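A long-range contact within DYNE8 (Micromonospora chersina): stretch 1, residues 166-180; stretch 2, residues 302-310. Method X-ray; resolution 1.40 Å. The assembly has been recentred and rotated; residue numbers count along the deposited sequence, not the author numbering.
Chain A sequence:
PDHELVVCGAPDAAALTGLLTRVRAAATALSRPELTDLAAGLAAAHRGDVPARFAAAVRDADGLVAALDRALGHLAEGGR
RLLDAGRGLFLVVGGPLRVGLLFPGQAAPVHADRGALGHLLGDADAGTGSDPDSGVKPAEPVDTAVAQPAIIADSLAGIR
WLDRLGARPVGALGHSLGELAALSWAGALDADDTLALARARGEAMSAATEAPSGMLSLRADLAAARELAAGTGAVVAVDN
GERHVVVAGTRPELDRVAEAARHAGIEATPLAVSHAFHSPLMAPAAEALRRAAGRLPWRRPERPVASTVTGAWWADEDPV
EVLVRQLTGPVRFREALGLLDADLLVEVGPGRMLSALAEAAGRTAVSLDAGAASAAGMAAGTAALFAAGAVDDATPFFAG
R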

ATOM      1  N   GLY A 166       5.955   0.009  17.706  1.00 13.00           N
ATOM      2  CA  GLY A 166       5.954  -1.424  18.065  1.00 13.68           C
ATOM      3  C   GLY A 166       4.914  -2.223  17.302  1.00 13.69           C
ATOM      4  O   GLY A 166       4.306  -3.180  17.820  1.00 14.00           O
ATOM      5  N   ALA A 167       4.686  -1.932  16.037  1.00 12.52           N
ATOM      6  CA  ALA A 167       3.642  -2.636  15.303  1.00 12.45           C
ATOM      7  C   ALA A 167       3.868  -4.108  15.113  1.00 13.07           C
ATOM      8  O   ALA A 167       5.013  -4.550  14.881  1.00 15.44           O
ATOM      9  CB  ALA A 167       3.490  -1.922  13.894  1.00 13.65           C
ATOM     10  N   ARG A 168       2.776  -4.854  15.200  1.00 12.40           N
ATOM     11  CA  ARG A 168       2.858  -6.326  15.027  1.00 13.31           C
ATOM     12  C   ARG A 168       1.932  -6.856  13.910  1.00 12.54           C
ATOM     13  O   ARG A 168       0.955  -7.530  14.120  1.00 16.31           O
ATOM     14  CB  ARG A 168       2.435  -6.987  16.316  1.00 14.89           C
ATOM     15  CG  ARG A 168       3.478  -6.768  17.438  1.00 17.98           C
ATOM     16  CD  ARG A 168       3.171  -7.658  18.670  1.00 21.12           C
ATOM     17  NE  ARG A 168       1.874  -7.268  19.183  1.00 23.94           N
ATOM     18  CZ  ARG A 168       1.048  -7.981  19.936  1.00 31.86           C
ATOM     19  NH1 ARG A 168       1.359  -9.217  20.299  1.00 31.50           N
ATOM     20  NH2 ARG A 168      -0.102  -7.430  20.317  1.00 30.50           N
ATOM     21  N   PRO A 169       2.278  -6.557  12.667  1.00 14.30           N
ATOM     22  CA  PRO A 169       1.563  -7.137  11.511  1.00 13.15           C
ATOM     23  C   PRO A 169       1.880  -8.624  11.380  1.00 13.09           C
ATOM     24  O   PRO A 169       2.903  -9.106  11.902  1.00 15.61           O
ATOM     25  CB  PRO A 169       2.121  -6.340  10.301  1.00 14.72           C
ATOM     26  CG  PRO A 169       3.182  -5.544  10.789  1.00 20.05           C
ATOM     27  CD  PRO A 169       3.515  -5.839  12.244  1.00 14.46           C
ATOM     28  N   VAL A 170       1.013  -9.305  10.647  1.00 13.61           N
ATOM     29  CA  VAL A 170       1.183 -10.753  10.389  1.00 15.35           C
ATOM     30  C   VAL A 170       2.162 -11.002   9.241  1.00 15.43           C
ATOM     31  O   VAL A 170       2.629 -12.134   9.064  1.00 16.84           O
ATOM     32  CB  VAL A 170      -0.165 -11.467  10.119  1.00 16.85           C
ATOM     33  CG1 VAL A 170      -1.128 -11.373  11.337  1.00 20.15           C
ATOM     34  CG2 VAL A 170      -0.856 -10.959   8.894  1.00 18.12           C
ATOM     35  N   GLY A 171       2.409  -9.996   8.373  1.00 13.14           N
ATOM     36  CA  GLY A 171       3.261 -10.286   7.209  1.00 14.79           C
ATOM     37  C   GLY A 171       3.126  -9.095   6.299  1.00 12.84           C
ATOM     38  O   GLY A 171       2.414  -8.159   6.619  1.00 12.88           O
ATOM     39  N   ALA A 172       3.872  -9.159   5.214  1.00 12.83           N
ATOM     40  CA  ALA A 172       3.947  -7.988   4.287  1.00 12.54           C
ATOM     41  C   ALA A 172       4.037  -8.542   2.899  1.00 13.77           C
ATOM     42  O   ALA A 172       4.480  -9.618   2.630  1.00 14.25           O
ATOM     43  CB  ALA A 172       5.143  -7.154   4.573  1.00 14.10           C
ATOM     44  N   LEU A 173       3.683  -7.656   1.961  1.00 12.55           N
ATOM     45  CA  LEU A 173       4.046  -7.869   0.541  1.00 13.41           C
ATOM     46  C   LEU A 173       4.459  -6.543  -0.043  1.00 12.95           C
ATOM     47  O   LEU A 173       4.051  -5.466   0.435  1.00 14.12           O
ATOM     48  CB  LEU A 173       2.870  -8.439  -0.255  1.00 17.08           C
ATOM     49  CG  LEU A 173       1.682  -7.594  -0.514  1.00 14.65           C
ATOM     50  CD1 LEU A 173       1.936  -6.567  -1.721  1.00 16.37           C
ATOM     51  CD2 LEU A 173       0.449  -8.500  -0.835  1.00 16.71           C
ATOM     52  N   GLY A 174       5.276  -6.625  -1.083  1.00 11.34           N
ATOM     53  CA  GLY A 174       5.712  -5.425  -1.824  1.00 11.45           C
ATOM     54  C   GLY A 174       5.467  -5.623  -3.307  1.00 11.59           C
ATOM     55  O   GLY A 174       5.719  -6.700  -3.848  1.00 13.68           O
ATOM     56  N   HIS A 175       4.945  -4.565  -3.949  1.00 11.83           N
ATOM     57  CA  HIS A 175       4.664  -4.567  -5.420  1.00 11.65           C
ATOM     58  C   HIS A 175       5.900  -4.112  -6.169  1.00 11.67           C
ATOM     59  O   HIS A 175       6.294  -2.963  -6.097  1.00 12.31           O
ATOM     60  CB  HIS A 175       3.511  -3.581  -5.639  1.00 12.15           C
ATOM     61  CG  HIS A 175       2.776  -3.753  -6.943  1.00 11.24           C
ATOM     62  ND1 HIS A 175       3.331  -3.325  -8.154  1.00 14.46           N
ATOM     63  CD2 HIS A 175       1.515  -4.199  -7.217  1.00 11.91           C
ATOM     64  CE1 HIS A 175       2.424  -3.538  -9.101  1.00 13.91           C
ATOM     65  NE2 HIS A 175       1.330  -4.074  -8.574  1.00 12.55           N
ATOM     66  N   SER A 176       6.484  -5.062  -6.921  1.00 12.96           N
ATOM     67  CA  SER A 176       7.675  -4.730  -7.769  1.00 12.71           C
ATOM     68  C   SER A 176       8.746  -4.090  -6.847  1.00 12.89           C
ATOM     69  O   SER A 176       9.292  -4.810  -5.943  1.00 13.04           O
ATOM     70  CB  SER A 176       7.275  -3.877  -8.959  1.00 13.67           C
ATOM     71  OG  SER A 176       8.489  -3.798  -9.748  1.00 15.62           O
ATOM     72  N   LEU A 177       9.139  -2.854  -7.041  1.00 11.55           N
ATOM     73  CA  LEU A 177      10.080  -2.159  -6.199  1.00 13.07           C
ATOM     74  C   LEU A 177       9.819  -2.376  -4.704  1.00 11.73           C
ATOM     75  O   LEU A 177      10.761  -2.460  -3.888  1.00 12.94           O
ATOM     76  CB  LEU A 177      10.031  -0.636  -6.514  1.00 12.65           C
ATOM     77  CG  LEU A 177      10.856   0.272  -5.615  1.00 13.68           C
ATOM     78  CD1 LEU A 177      12.377  -0.034  -5.733  1.00 15.30           C
ATOM     79  CD2 LEU A 177      10.527   1.699  -5.962  1.00 14.30           C
ATOM     80  N   GLY A 178       8.535  -2.341  -4.331  1.00 11.95           N
ATOM     81  CA  GLY A 178       8.214  -2.484  -2.885  1.00 11.65           C
ATOM     82  C   GLY A 178       8.686  -3.789  -2.280  1.00 11.81           C
ATOM     83  O   GLY A 178       8.779  -3.810  -1.033  1.00 11.71           O
ATOM     84  N   GLU A 179       8.946  -4.819  -3.052  1.00 11.51           N
ATOM     85  CA  GLU A 179       9.464  -6.062  -2.429  1.00 10.41           C
ATOM     86  C   GLU A 179      10.776  -5.739  -1.741  1.00 14.01           C
ATOM     87  O   GLU A 179      11.107  -6.400  -0.760  1.00 14.23           O
ATOM     88  CB  GLU A 179       9.630  -7.111  -3.487  1.00 12.68           C
ATOM     89  CG  GLU A 179       9.909  -8.528  -2.857  1.00 14.67           C
ATOM     90  CD  GLU A 179       9.096  -9.617  -3.498  1.00 16.55           C
ATOM     91  OE1 GLU A 179       7.928  -9.410  -3.889  1.00 15.91           O
ATOM     92  OE2 GLU A 179       9.576 -10.800  -3.566  1.00 15.75           O
ATOM     93  N   LEU A 180      11.581  -4.828  -2.216  1.00 12.43           N
ATOM     94  CA  LEU A 180      12.828  -4.398  -1.513  1.00 13.15           C
ATOM     95  C   LEU A 180      12.542  -3.860  -0.122  1.00 14.19           C
ATOM     96  O   LEU A 180      13.224  -4.266   0.860  1.00 14.67           O
ATOM     97  CB  LEU A 180      13.648  -3.340  -2.259  1.00 14.68           C
ATOM     98  CG  LEU A 180      14.460  -3.871  -3.422  1.00 17.75           C
ATOM     99  CD1 LEU A 180      13.589  -4.455  -4.567  1.00 17.54           C
ATOM    100  CD2 LEU A 180      15.304  -2.697  -3.942  1.00 17.47           C
ATOM    101  N   GLU A 302      13.050 -12.654   8.570  1.00 21.76           N
ATOM    102  CA  GLU A 302      12.623 -13.120   9.905  1.00 23.91           C
ATOM    103  C   GLU A 302      11.139 -12.963  10.164  1.00 22.44           C
ATOM    104  O   GLU A 302      10.602 -13.368  11.221  1.00 24.34           O
ATOM    105  CB  GLU A 302      13.396 -12.352  10.995  1.00 24.68           C
ATOM    106  CG  GLU A 302      14.921 -12.224  10.617  1.00 32.18           C
ATOM    107  CD  GLU A 302      15.855 -11.657  11.723  1.00 41.74           C
ATOM    108  OE1 GLU A 302      15.975 -10.402  11.874  1.00 43.21           O
ATOM    109  OE2 GLU A 302      16.508 -12.487  12.418  1.00 47.12           O
ATOM    110  N   ARG A 303      10.440 -12.338   9.219  1.00 20.41           N
ATOM    111  CA  ARG A 303       8.983 -12.088   9.292  1.00 18.81           C
ATOM    112  C   ARG A 303       8.392 -12.526   7.906  1.00 17.90           C
ATOM    113  O   ARG A 303       9.155 -12.570   6.906  1.00 17.71           O
ATOM    114  CB  ARG A 303       8.684 -10.609   9.553  1.00 20.22           C
ATOM    115  CG  ARG A 303       9.538  -9.983  10.654  1.00 24.05           C
ATOM    116  CD  ARG A 303       9.011  -8.611  10.948  1.00 26.77           C
ATOM    117  NE  ARG A 303       9.804  -7.822  11.874  1.00 37.58           N
ATOM    118  CZ  ARG A 303       9.309  -6.872  12.686  1.00 41.23           C
ATOM    119  NH1 ARG A 303       7.991  -6.621  12.754  1.00 37.42           N
ATOM    120  NH2 ARG A 303      10.132  -6.203  13.489  1.00 43.94           N
ATOM    121  N   PRO A 304       7.097 -12.871   7.831  1.00 17.15           N
ATOM    122  CA  PRO A 304       6.540 -13.426   6.589  1.00 15.30           C
ATOM    123  C   PRO A 304       6.442 -12.353   5.479  1.00 15.60           C
ATOM    124  O   PRO A 304       5.934 -11.262   5.718  1.00 15.54           O
ATOM    125  CB  PRO A 304       5.150 -13.884   6.987  1.00 17.13           C
ATOM    126  CG  PRO A 304       5.405 -14.207   8.482  1.00 16.94           C
ATOM    127  CD  PRO A 304       6.125 -13.084   8.958  1.00 16.02           C
ATOM    128  N   VAL A 305       6.932 -12.736   4.316  1.00 15.04           N
ATOM    129  CA  VAL A 305       6.841 -11.900   3.089  1.00 14.52           C
ATOM    130  C   VAL A 305       6.156 -12.703   2.000  1.00 13.96           C
ATOM    131  O   VAL A 305       6.635 -13.777   1.663  1.00 14.97           O
ATOM    132  CB  VAL A 305       8.217 -11.469   2.656  1.00 14.68           C
ATOM    133  CG1 VAL A 305       8.061 -10.573   1.350  1.00 16.66           C
ATOM    134  CG2 VAL A 305       8.877 -10.609   3.688  1.00 14.72           C
ATOM    135  N   ALA A 306       4.988 -12.258   1.485  1.00 12.61           N
ATOM    136  CA  ALA A 306       4.324 -12.903   0.360  1.00 12.43           C
ATOM    137  C   ALA A 306       4.920 -12.255  -0.898  1.00 12.94           C
ATOM    138  O   ALA A 306       4.752 -11.044  -1.074  1.00 14.23           O
ATOM    139  CB  ALA A 306       2.820 -12.628   0.440  1.00 14.78           C
ATOM    140  N   SER A 307       5.652 -13.005  -1.682  1.00 12.09           N
ATOM    141  CA  SER A 307       6.412 -12.455  -2.815  1.00 11.32           C
ATOM    142  C   SER A 307       5.468 -12.237  -3.999  1.00 12.02           C
ATOM    143  O   SER A 307       4.720 -13.081  -4.428  1.00 12.01           O
ATOM    144  CB  SER A 307       7.444 -13.463  -3.202  1.00 13.21           C
ATOM    145  OG  SER A 307       8.193 -12.983  -4.367  1.00 13.30           O
ATOM    146  N   THR A 308       5.650 -11.051  -4.587  1.00 11.42           N
ATOM    147  CA  THR A 308       5.040 -10.750  -5.899  1.00 11.19           C
ATOM    148  C   THR A 308       5.947 -11.157  -7.052  1.00 11.75           C
ATOM    149  O   THR A 308       5.614 -10.918  -8.226  1.00 11.34           O
ATOM    150  CB  THR A 308       4.642  -9.274  -6.064  1.00 11.05           C
ATOM    151  OG1 THR A 308       5.772  -8.410  -6.085  1.00 12.18           O
ATOM    152  CG2 THR A 308       3.638  -8.886  -4.977  1.00 12.99           C
ATOM    153  N   VAL A 309       7.036 -11.861  -6.758  1.00 12.50           N
ATOM    154  CA  VAL A 309       7.839 -12.498  -7.838  1.00 12.57           C
ATOM    155  C   VAL A 309       7.396 -13.942  -8.013  1.00 12.61           C
ATOM    156  O   VAL A 309       7.123 -14.428  -9.069  1.00 14.39           O
ATOM    157  CB  VAL A 309       9.349 -12.459  -7.525  1.00 11.96           C
ATOM    158  CG1 VAL A 309      10.145 -13.004  -8.715  1.00 12.54           C
ATOM    159  CG2 VAL A 309       9.793 -11.053  -7.230  1.00 13.61           C
ATOM    160  N   THR A 310       7.295 -14.649  -6.870  1.00 14.79           N
ATOM    161  CA  THR A 310       6.931 -16.092  -6.875  1.00 15.57           C
ATOM    162  C   THR A 310       5.490 -16.338  -6.635  1.00 14.14           C
ATOM    163  O   THR A 310       4.972 -17.410  -7.017  1.00 16.36           O
ATOM    164  CB  THR A 310       7.694 -16.859  -5.825  1.00 16.61           C
ATOM    165  OG1 THR A 310       7.322 -16.374  -4.560  1.00 16.73           O
ATOM    166  CG2 THR A 310       9.218 -16.664  -5.994  1.00 20.15           C
TER
HETATM  167  O   HOH W   1       6.534  -8.974  -1.646  1.00 15.67           O

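Two segments far apart in sequence can be joined by a short run of parallel backbone pairing that side chains then extend, as in this contact in DYNE8. The strand through A172 and L173 runs parallel to the weakly bonded strand about V305 and A306. A172 pairs with V305, bonding to the two neighbours of V305, as one residue of a parallel pair should: its N donates to P304 O at 3.0 Å, and its O accepts from A306 N at 2.9 Å. The same carbonyl oxygen receives a CA-H...O contact from V305 CA, 3.3 Å away. Beyond this point the direct ladder opens: G174 N lies 4.4 Å from A306 O, and a water fills the gap, accepting from G174 N at 2.7 Å and donating to A306 O at 2.8 Å.

T308 OG1 donates to G174 O at 2.8 Å, a side chain standing in for a backbone donor. The CA-to-CB bond of E179, on the helix that follows the strand, points toward stretch 2, and both carboxylate oxygens are used there: OE1 accepts from T308 N at 2.9 Å, and OE2 from S307 OG at 2.7 Å. S307 OG in turn accepts from V309 N at 2.9 Å and T310 N at 3.1 Å, tying the carboxylate to their backbone. Apolar packing is slighter, with L173 CB 4.2 Å from A306 CB.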